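Local coordinates for protein beta-galactoside alpha-2,6-sialyltransferase (Photobacterium sp., PDB 2Z4T) that probably transfers sialic acid from a CMP-linked donor to the galactose of acceptors such as lactose, forming an alpha-2,6 linkage, at residues Y120-H123 with P127-Q130; L132-K137 with D228-G233; L198-N201 with D207-V210; S278-Q283 with A288-L293. One frame throughout, in Å; residues are numbered along the deposited sequence.

Contact 1. Residues Y120-H123 with P127-Q130; sequences YVDH and PTLQ. With GAL (beta-D-galactopyranose), chain B.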
# COMPACT_ATOMS: atom_id res chain seq x y z
N TYR A 120 5.56 -2.73 6.51
CA TYR A 120 4.77 -1.73 5.78
C TYR A 120 4.10 -0.76 6.74
O TYR A 120 3.32 -1.18 7.60
CB TYR A 120 3.67 -2.41 4.97
CG TYR A 120 4.07 -3.56 4.06
CD1 TYR A 120 4.26 -3.35 2.70
CD2 TYR A 120 4.22 -4.86 4.57
CE1 TYR A 120 4.61 -4.39 1.85
CE2 TYR A 120 4.56 -5.92 3.73
CZ TYR A 120 4.75 -5.67 2.36
OH TYR A 120 5.08 -6.68 1.50
N VAL A 121 4.39 0.53 6.58
CA VAL A 121 3.89 1.53 7.51
C VAL A 121 3.24 2.70 6.78
O VAL A 121 3.85 3.34 5.89
CB VAL A 121 5.01 2.06 8.45
CG1 VAL A 121 4.43 2.95 9.56
CG2 VAL A 121 5.82 0.91 9.07
N ASP A 122 2.00 3.00 7.18
CA ASP A 122 1.30 4.15 6.67
C ASP A 122 0.04 4.44 7.48
O ASP A 122 -0.65 3.53 7.95
CB ASP A 122 0.94 3.95 5.18
CG ASP A 122 0.12 5.10 4.63
OD1 ASP A 122 0.51 6.28 4.83
OD2 ASP A 122 -0.93 4.85 4.01
N HIS A 123 -0.29 5.72 7.60
CA HIS A 123 -1.43 6.15 8.38
C HIS A 123 -2.49 6.70 7.44
O HIS A 123 -3.62 6.94 7.87
CB HIS A 123 -1.02 7.26 9.35
CG HIS A 123 -0.65 8.53 8.65
ND1 HIS A 123 0.55 8.69 7.99
CD2 HIS A 123 -1.36 9.67 8.45
CE1 HIS A 123 0.58 9.89 7.43
NE2 HIS A 123 -0.57 10.50 7.70
N PRO A 127 -0.66 5.21 0.21
CA PRO A 127 0.43 4.24 0.41
C PRO A 127 -0.09 2.89 0.89
O PRO A 127 0.42 1.84 0.45
CB PRO A 127 1.28 4.89 1.50
CG PRO A 127 0.95 6.37 1.42
CD PRO A 127 -0.50 6.41 1.04
N THR A 128 -1.10 2.92 1.75
CA THR A 128 -1.63 1.72 2.36
C THR A 128 -2.27 0.81 1.28
O THR A 128 -2.16 -0.42 1.33
CB THR A 128 -2.66 2.07 3.48
OG1 THR A 128 -1.95 2.55 4.64
CG2 THR A 128 -3.48 0.85 3.88
N LEU A 129 -2.94 1.44 0.33
CA LEU A 129 -3.53 0.74 -0.79
C LEU A 129 -2.44 0.03 -1.60
O LEU A 129 -2.56 -1.15 -1.91
CB LEU A 129 -4.31 1.70 -1.67
CG LEU A 129 -4.96 1.07 -2.90
CD1 LEU A 129 -6.02 0.08 -2.48
CD2 LEU A 129 -5.52 2.18 -3.81
N GLN A 130 -1.37 0.75 -1.93
CA GLN A 130 -0.29 0.17 -2.71
C GLN A 130 0.43 -0.96 -1.95
O GLN A 130 0.79 -1.99 -2.54
CB GLN A 130 0.69 1.24 -3.14
CG GLN A 130 0.13 2.18 -4.17
CD GLN A 130 0.10 1.62 -5.61
OE1 GLN A 130 -0.71 2.06 -6.43
NE2 GLN A 130 0.99 0.68 -5.92
C1 GAL B . -2.46 13.87 8.42
C2 GAL B . -1.00 14.31 8.34
C3 GAL B . -0.71 14.84 6.94
C4 GAL B . -1.15 13.82 5.88
C5 GAL B . -2.59 13.35 6.10
C6 GAL B . -2.99 12.18 5.20
O2 GAL B . -0.75 15.29 9.34
O3 GAL B . 0.68 15.12 6.80
O4 GAL B . -0.26 12.72 5.91
O5 GAL B . -2.72 12.89 7.43
O6 GAL B . -3.06 12.55 3.84
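A buried carboxylate-to-helix contact sits at the first turn of a beta-alpha-beta unit in the GT-B fold: Asp122, at the end of strand 103-122, meets Pro127 and Thr128 at the beginning of helix 126-141. The unit is completed by strand 146-151. The nearest CA atoms across the contact are those of Asp122 and Thr128, 5.8 Å apart. With CG anti to the backbone N (chi1 176°), Asp122 extends its carboxylate to the helix. There the hydroxyl OG1 of Thr128 donates to Asp122 OD2 over 2.6 Å, approaching that oxygen on its anti side and 23° out of the carboxylate plane. Pro127 lies across the aspartate side chain at about a right angle, its CB 3.3 Å from Asp122 CG and its CG 3.4 Å from Asp122 OD1. That second oxygen accepts bonds from Asn201 ND2 and Ala124 N, so both ends of the carboxylate are held and its rotation is fixed. The turn borders a magnesium site: Thr128, Ala124, Gly152 and Arg153 surround the bound ion, and Asp122 belongs to this site in a structure of the protein. Just beyond, His123 turns its ring edge to the galactose, and the ring of His204 packs edge-to-face with it. The single N-H of His123 NE2 is shared between GAL O4 at 2.9 Å and GAL O5 at 3.2 Å, bent toward each.

Contact 2. Residues L132-K137 with D228-G233; sequences LMDIIK and DLYDDG. With GAL (beta-D-galactopyranose), chain B.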
# COMPACT_ATOMS: atom_id res chain seq x y z
N LEU A 132 -0.88 -2.89 0.37
CA LEU A 132 -1.78 -4.03 0.34
C LEU A 132 -1.58 -4.85 -0.91
O LEU A 132 -1.52 -6.09 -0.85
CB LEU A 132 -3.24 -3.58 0.33
CG LEU A 132 -4.31 -4.43 1.04
CD1 LEU A 132 -5.66 -4.30 0.39
CD2 LEU A 132 -3.96 -5.90 1.23
N MET A 133 -1.53 -4.18 -2.05
CA MET A 133 -1.34 -4.87 -3.31
C MET A 133 0.03 -5.57 -3.36
O MET A 133 0.12 -6.66 -3.90
CB MET A 133 -1.52 -3.91 -4.49
CG MET A 133 -2.96 -3.44 -4.67
SD MET A 133 -3.25 -2.60 -6.25
CE MET A 133 -2.25 -1.12 -6.10
N ASP A 134 1.07 -4.96 -2.78
CA ASP A 134 2.40 -5.59 -2.66
C ASP A 134 2.39 -6.86 -1.81
O ASP A 134 3.12 -7.81 -2.11
CB ASP A 134 3.42 -4.62 -2.09
CG ASP A 134 3.74 -3.48 -3.03
OD1 ASP A 134 3.43 -3.54 -4.26
OD2 ASP A 134 4.31 -2.49 -2.54
N ILE A 135 1.56 -6.87 -0.76
CA ILE A 135 1.52 -7.96 0.18
C ILE A 135 0.89 -9.16 -0.49
O ILE A 135 1.44 -10.27 -0.44
CB ILE A 135 0.73 -7.58 1.44
CG1 ILE A 135 1.57 -6.65 2.33
CG2 ILE A 135 0.22 -8.82 2.20
CD1 ILE A 135 0.77 -5.90 3.41
N ILE A 136 -0.28 -8.95 -1.10
CA ILE A 136 -0.97 -10.01 -1.80
C ILE A 136 -0.08 -10.66 -2.90
O ILE A 136 0.03 -11.88 -2.96
CB ILE A 136 -2.33 -9.52 -2.36
CG1 ILE A 136 -3.20 -9.04 -1.19
CG2 ILE A 136 -3.03 -10.65 -3.14
CD1 ILE A 136 -4.53 -8.54 -1.58
N LYS A 137 0.59 -9.85 -3.71
CA LYS A 137 1.53 -10.38 -4.70
C LYS A 137 2.66 -11.19 -4.03
O LYS A 137 3.06 -12.26 -4.51
CB LYS A 137 2.11 -9.25 -5.56
CG LYS A 137 3.06 -9.76 -6.62
CD LYS A 137 3.43 -8.71 -7.62
CE LYS A 137 4.67 -9.14 -8.40
NZ LYS A 137 5.26 -8.00 -9.19
N ASP A 228 10.71 0.71 -0.23
CA ASP A 228 9.68 1.26 -1.12
C ASP A 228 9.09 2.52 -0.51
O ASP A 228 8.73 2.54 0.67
CB ASP A 228 8.55 0.26 -1.32
CG ASP A 228 8.86 -0.78 -2.37
OD1 ASP A 228 9.65 -0.48 -3.30
OD2 ASP A 228 8.29 -1.91 -2.27
N LEU A 229 8.98 3.56 -1.32
CA LEU A 229 8.34 4.79 -0.89
C LEU A 229 7.12 5.11 -1.77
O LEU A 229 7.23 5.25 -3.00
CB LEU A 229 9.36 5.93 -0.87
CG LEU A 229 10.50 5.44 0.04
CD1 LEU A 229 11.89 5.60 -0.58
CD2 LEU A 229 10.41 5.94 1.49
N TYR A 230 5.95 5.16 -1.13
CA TYR A 230 4.70 5.43 -1.81
C TYR A 230 4.20 6.74 -1.27
O TYR A 230 4.15 6.91 -0.04
CB TYR A 230 3.67 4.32 -1.55
CG TYR A 230 3.97 3.00 -2.22
CD1 TYR A 230 4.49 1.92 -1.50
CD2 TYR A 230 3.76 2.83 -3.59
CE1 TYR A 230 4.80 0.69 -2.12
CE2 TYR A 230 4.04 1.60 -4.23
CZ TYR A 230 4.56 0.54 -3.48
OH TYR A 230 4.83 -0.65 -4.12
N ASP A 231 3.84 7.67 -2.17
CA ASP A 231 3.35 9.01 -1.80
C ASP A 231 2.08 8.98 -0.97
O ASP A 231 1.14 8.26 -1.28
CB ASP A 231 3.05 9.85 -3.05
CG ASP A 231 4.30 10.25 -3.81
OD1 ASP A 231 5.36 10.32 -3.16
OD2 ASP A 231 4.21 10.48 -5.04
N ASP A 232 2.07 9.80 0.08
CA ASP A 232 0.86 10.09 0.84
C ASP A 232 -0.23 10.50 -0.14
O ASP A 232 -1.37 10.04 -0.03
CB ASP A 232 1.17 11.22 1.82
CG ASP A 232 0.04 11.47 2.79
OD1 ASP A 232 -1.05 11.94 2.36
OD2 ASP A 232 0.27 11.19 3.99
N GLY A 233 0.13 11.34 -1.10
CA GLY A 233 -0.73 11.75 -2.19
C GLY A 233 -0.27 13.13 -2.65
O GLY A 233 0.90 13.34 -2.95
C1 GAL B . -2.46 13.87 8.42
C2 GAL B . -1.00 14.31 8.34
C3 GAL B . -0.71 14.84 6.94
C4 GAL B . -1.15 13.82 5.88
C5 GAL B . -2.59 13.35 6.10
C6 GAL B . -2.99 12.18 5.20
O2 GAL B . -0.75 15.29 9.34
O3 GAL B . 0.68 15.12 6.80
O4 GAL B . -0.26 12.72 5.91
O5 GAL B . -2.72 12.89 7.43
O6 GAL B . -3.06 12.55 3.84
O HOH W 1 5.76 -2.14 -0.30
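The backbones stay well apart here, the nearest CA atoms, of Asp134 and Asp228, being 10.1 Å from each other, so the gap between helix 126-141 and strand 222-230 is spanned by side chains, chiefly Tyr230 reaching Asp134. This is helix-on-sheet packing in the Rossmann-like half of the GT-B fold. Tyr230 and Asp134 extend from opposite directions, and the phenol OH donates to Asp134 OD2 in a very short bond of 2.5 Å. The carboxylate oxygen lies at the ring edge, near its plane, although carboxylate and ring planes are turned 43° apart. A water gives the same Asp134 OD2 a second hydrogen bond, of 2.7 Å, and also donates to Asp228 OD2 at 3.2 Å. It thereby links two carboxylates of like charge, 4.0 Å apart at their OD2 atoms, whose repulsion the shared donor probably eases; Asp228 is further anchored through OD1 by Asn226. Past the strand end, Asp232 enters the acceptor pocket, its OD2 also bonded by Asn201. Its CG is swung opposite the backbone nitrogen (chi1 -171°), which turns both oxygens to the sugar: GAL O4 donates to Asp232 OD2 at 2.5 Å, and GAL O6 to Asp232 OD1 at 2.6 Å.

Contact 3. Residues L198-N201 with D207-V210; sequences LSSN and DNLV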
# COMPACT_ATOMS: atom_id res chain seq x y z
N LEU A 198 11.43 -2.81 3.50
CA LEU A 198 10.72 -1.78 4.23
C LEU A 198 9.90 -0.96 3.26
O LEU A 198 10.32 -0.71 2.11
CB LEU A 198 11.67 -0.87 5.01
CG LEU A 198 12.58 -1.48 6.08
CD1 LEU A 198 13.54 -0.42 6.60
CD2 LEU A 198 11.81 -2.12 7.24
N SER A 199 8.73 -0.53 3.72
CA SER A 199 7.84 0.26 2.91
C SER A 199 7.17 1.35 3.74
O SER A 199 6.64 1.09 4.82
CB SER A 199 6.77 -0.63 2.25
OG SER A 199 6.00 0.13 1.32
N SER A 200 7.17 2.56 3.20
CA SER A 200 6.55 3.67 3.90
C SER A 200 5.92 4.69 2.98
O SER A 200 6.34 4.88 1.83
CB SER A 200 7.57 4.40 4.78
OG SER A 200 6.99 5.57 5.33
N ASN A 201 4.87 5.32 3.53
CA ASN A 201 4.47 6.69 3.18
C ASN A 201 5.73 7.55 2.96
O ASN A 201 6.62 7.60 3.82
CB ASN A 201 3.60 7.23 4.34
CG ASN A 201 3.09 8.64 4.10
OD1 ASN A 201 3.87 9.59 3.97
ND2 ASN A 201 1.76 8.79 4.11
N ASP A 207 10.33 9.54 9.96
CA ASP A 207 9.78 9.07 11.25
C ASP A 207 9.26 7.63 11.27
O ASP A 207 9.17 7.03 12.34
CB ASP A 207 8.63 9.96 11.72
CG ASP A 207 9.10 11.28 12.34
OD1 ASP A 207 10.25 11.39 12.79
OD2 ASP A 207 8.28 12.22 12.38
N ASN A 208 8.91 7.09 10.11
CA ASN A 208 8.55 5.67 10.06
C ASN A 208 9.77 4.74 9.98
O ASN A 208 9.74 3.64 10.54
CB ASN A 208 7.61 5.38 8.89
CG ASN A 208 6.22 5.95 9.12
OD1 ASN A 208 5.79 6.16 10.26
ND2 ASN A 208 5.50 6.20 8.02
N LEU A 209 10.83 5.17 9.30
CA LEU A 209 11.90 4.23 8.97
C LEU A 209 13.12 4.40 9.82
O LEU A 209 13.75 3.42 10.19
CB LEU A 209 12.25 4.27 7.49
CG LEU A 209 11.07 3.91 6.58
CD1 LEU A 209 11.57 3.74 5.19
CD2 LEU A 209 10.35 2.65 7.03
N VAL A 210 13.41 5.65 10.17
CA VAL A 210 14.58 5.92 10.98
C VAL A 210 14.65 5.06 12.25
O VAL A 210 15.68 4.44 12.48
CB VAL A 210 14.79 7.43 11.31
CG1 VAL A 210 15.85 7.60 12.42
CG2 VAL A 210 15.20 8.20 10.04
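Ser200 and Asn208 make the polar bond of this contact: Asn208 ND2 donates to Ser200 OG over 3.1 Å. The bond is nearly straight (171° at the hydrogen), and the serine oxygen lies practically in the amide plane, so one N-H is aimed directly at it. The hydroxyl in turn donates to the main-chain O of Asn201, 2.6 Å from Ser200 OG. Ser200 can serve both partners because its first torsion, near 180° (chi1 173°), sets OG beside its own carbonyl carbon and close to the next residue. This buried hydroxyl thus has both an acceptor and a donor.

Next to the polar pair, toward Leu198, the contact is apolar. The branched end of Leu209 faces the methylene of Ser200, with Leu209 CG and CD2 each 4.0 Å from Ser200 CB, and Leu209 CD2 continues to Leu198 CB at 4.3 Å. Asn201 CB adds a looser contact with Asn208 ND2.

In the next shell, Asn201 OD1 accepts a bond from His204 N, and the same amide, turned to Asp232 and Asp122, ties the end of the strand to the acceptor and magnesium sites. On the helix, Asn208 packs on Val121 and its main-chain O accepts from Thr176 OG1, while Leu209 leans on Ile227.

The two segments are the first strand and the helix of a beta-alpha-beta unit in the Rossmann-like sheet. Strand 194-201 runs parallel between strands 103-122 and 222-230, and helix 205-216 covers it on the way to strand 222-230.

Contact 4. Residues S278-Q283 with A288-L293; sequences SVYNWQ and ANYHFL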
# COMPACT_ATOMS: atom_id res chain seq x y z
N SER A 278 15.56 15.38 3.48
CA SER A 278 15.79 14.06 4.06
C SER A 278 15.03 12.97 3.31
O SER A 278 15.58 11.90 3.07
CB SER A 278 15.42 14.03 5.55
OG SER A 278 16.44 14.64 6.35
N VAL A 279 13.79 13.21 2.92
CA VAL A 279 13.00 12.11 2.39
C VAL A 279 13.45 11.57 1.03
O VAL A 279 13.11 10.42 0.67
CB VAL A 279 11.46 12.35 2.46
CG1 VAL A 279 11.06 12.66 3.89
CG2 VAL A 279 11.01 13.42 1.53
N TYR A 280 14.22 12.38 0.30
CA TYR A 280 14.70 11.98 -1.02
C TYR A 280 16.17 11.53 -1.04
O TYR A 280 16.88 11.77 -2.00
CB TYR A 280 14.40 13.06 -2.07
CG TYR A 280 12.90 13.27 -2.21
CD1 TYR A 280 12.09 12.27 -2.73
CD2 TYR A 280 12.29 14.47 -1.78
CE1 TYR A 280 10.70 12.43 -2.84
CE2 TYR A 280 10.92 14.65 -1.89
CZ TYR A 280 10.13 13.62 -2.42
OH TYR A 280 8.77 13.76 -2.52
N ASN A 281 16.60 10.87 0.03
CA ASN A 281 17.94 10.30 0.10
C ASN A 281 17.98 8.80 0.37
O ASN A 281 19.08 8.22 0.41
CB ASN A 281 18.81 11.03 1.12
CG ASN A 281 19.49 12.23 0.54
OD1 ASN A 281 19.10 13.37 0.80
ND2 ASN A 281 20.50 12.00 -0.26
N TRP A 282 16.81 8.16 0.53
CA TRP A 282 16.79 6.71 0.79
C TRP A 282 17.65 5.93 -0.21
O TRP A 282 18.42 5.05 0.18
CB TRP A 282 15.36 6.13 0.87
CG TRP A 282 14.57 6.69 2.03
CD1 TRP A 282 13.41 7.42 1.97
CD2 TRP A 282 14.90 6.59 3.43
NE1 TRP A 282 13.00 7.77 3.23
CE2 TRP A 282 13.89 7.27 4.14
CE3 TRP A 282 15.93 5.97 4.14
CZ2 TRP A 282 13.90 7.36 5.54
CZ3 TRP A 282 15.94 6.07 5.53
CH2 TRP A 282 14.94 6.75 6.21
N GLN A 283 17.55 6.30 -1.48
CA GLN A 283 18.24 5.62 -2.58
C GLN A 283 19.75 5.79 -2.55
O GLN A 283 20.48 5.02 -3.18
CB GLN A 283 17.70 6.12 -3.94
CG GLN A 283 18.26 7.46 -4.42
CD GLN A 283 17.70 8.67 -3.69
OE1 GLN A 283 17.01 8.55 -2.67
NE2 GLN A 283 18.00 9.86 -4.21
N ALA A 288 16.48 1.23 -3.07
CA ALA A 288 15.21 1.88 -2.76
C ALA A 288 14.47 2.22 -4.03
O ALA A 288 15.09 2.46 -5.05
CB ALA A 288 15.46 3.13 -1.95
N ASN A 289 13.14 2.23 -3.96
CA ASN A 289 12.32 2.68 -5.08
C ASN A 289 11.27 3.70 -4.65
O ASN A 289 10.51 3.45 -3.69
CB ASN A 289 11.67 1.48 -5.79
CG ASN A 289 12.70 0.60 -6.50
OD1 ASN A 289 13.16 -0.39 -5.95
ND2 ASN A 289 13.09 1.00 -7.70
N TYR A 290 11.27 4.87 -5.31
CA TYR A 290 10.24 5.88 -5.09
C TYR A 290 9.10 5.73 -6.11
O TYR A 290 9.29 5.93 -7.32
CB TYR A 290 10.80 7.31 -5.16
CG TYR A 290 11.69 7.68 -4.01
CD1 TYR A 290 11.23 8.49 -2.96
CD2 TYR A 290 13.01 7.24 -3.97
CE1 TYR A 290 12.07 8.85 -1.90
CE2 TYR A 290 13.85 7.58 -2.93
CZ TYR A 290 13.39 8.38 -1.90
OH TYR A 290 14.25 8.69 -0.88
N HIS A 291 7.92 5.39 -5.61
CA HIS A 291 6.76 5.24 -6.48
C HIS A 291 5.93 6.51 -6.45
O HIS A 291 5.11 6.70 -5.56
CB HIS A 291 5.96 4.02 -6.05
CG HIS A 291 6.78 2.77 -6.00
ND1 HIS A 291 7.51 2.40 -4.88
CD2 HIS A 291 7.01 1.81 -6.93
CE1 HIS A 291 8.14 1.27 -5.12
NE2 HIS A 291 7.86 0.89 -6.36
N PHE A 292 6.16 7.39 -7.42
CA PHE A 292 5.52 8.69 -7.43
C PHE A 292 4.10 8.59 -7.94
O PHE A 292 3.84 8.00 -8.99
CB PHE A 292 6.32 9.67 -8.30
CG PHE A 292 7.37 10.48 -7.55
CD1 PHE A 292 8.30 9.87 -6.72
CD2 PHE A 292 7.45 11.86 -7.73
CE1 PHE A 292 9.28 10.61 -6.05
CE2 PHE A 292 8.43 12.63 -7.05
CZ PHE A 292 9.35 12.00 -6.22
N LEU A 293 3.16 9.19 -7.21
CA LEU A 293 1.80 9.34 -7.72
C LEU A 293 1.80 9.91 -9.14
O LEU A 293 1.04 9.46 -10.01
CB LEU A 293 0.97 10.23 -6.79
CG LEU A 293 -0.52 10.44 -7.09
CD1 LEU A 293 -1.26 9.12 -7.20
CD2 LEU A 293 -1.14 11.34 -6.03
O HOH W 2 18.89 2.42 -4.45
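Three rings, of Tyr280, Tyr290 and Phe292, form an aromatic cluster in which Tyr280 meets both others at a slant. Its plane is inclined 36° to that of Tyr290, with centroids 5.5 Å apart, and 43° to that of Phe292, with centroids 6.0 Å apart. The touching atoms are Tyr280 CD1 with Tyr290 CE1, at 3.5 Å, and Tyr280 CE1 with Phe292 CZ, at 3.7 Å. The phenol of Tyr290 projects into the bend after helix 276-279. Its OH donates to Val279 O over 2.6 Å and accepts from Trp282 N in a bent bond of 3.0 Å, so this hydroxyl links Val279, at the end of that helix, to the weakly bonded turn that follows. It ties both to strand 288-292, which lies parallel to strand 222-230 in the Rossmann-like sheet of the GT-B fold. Trp282 crosses Tyr290 at about a right angle, bringing CB and CD1 against the phenol OH, while its NE1 is bonded to Ser205 OG. Gln283, bent at chi2, stands its amide nearly perpendicular (89°) to the Tyr290 ring; NE2 donates to Tyr280 O, 3.1 Å away, and also to Tyr310 O. Nearby, Ala288 CB packs 3.8 Å from Gln283 CA.

All four contacts reach the same sheet. Contacts 1 and 2 share helix 126-141, have centres about 6 Å apart and both hold the galactose, through His123 and Asp232 respectively. At contact 1 the side chain of Thr128 is about 3 Å from the bound magnesium ion and that of Pro127 about 7 Å from CMP. Asn201 of contact 3 connects contacts 1 and 2: its ND2 lies 2.9 Å from Asp122 OD1 and 2.8 Å from Asp232 OD2. Contact 4 lies farther from the acceptor site, its centre about 15 Å from that of contact 1. It still joins contact 2 where Leu293 N lies 2.7 Å from Asp231 OD2, and meets contact 3 where Trp282 packs against Leu209.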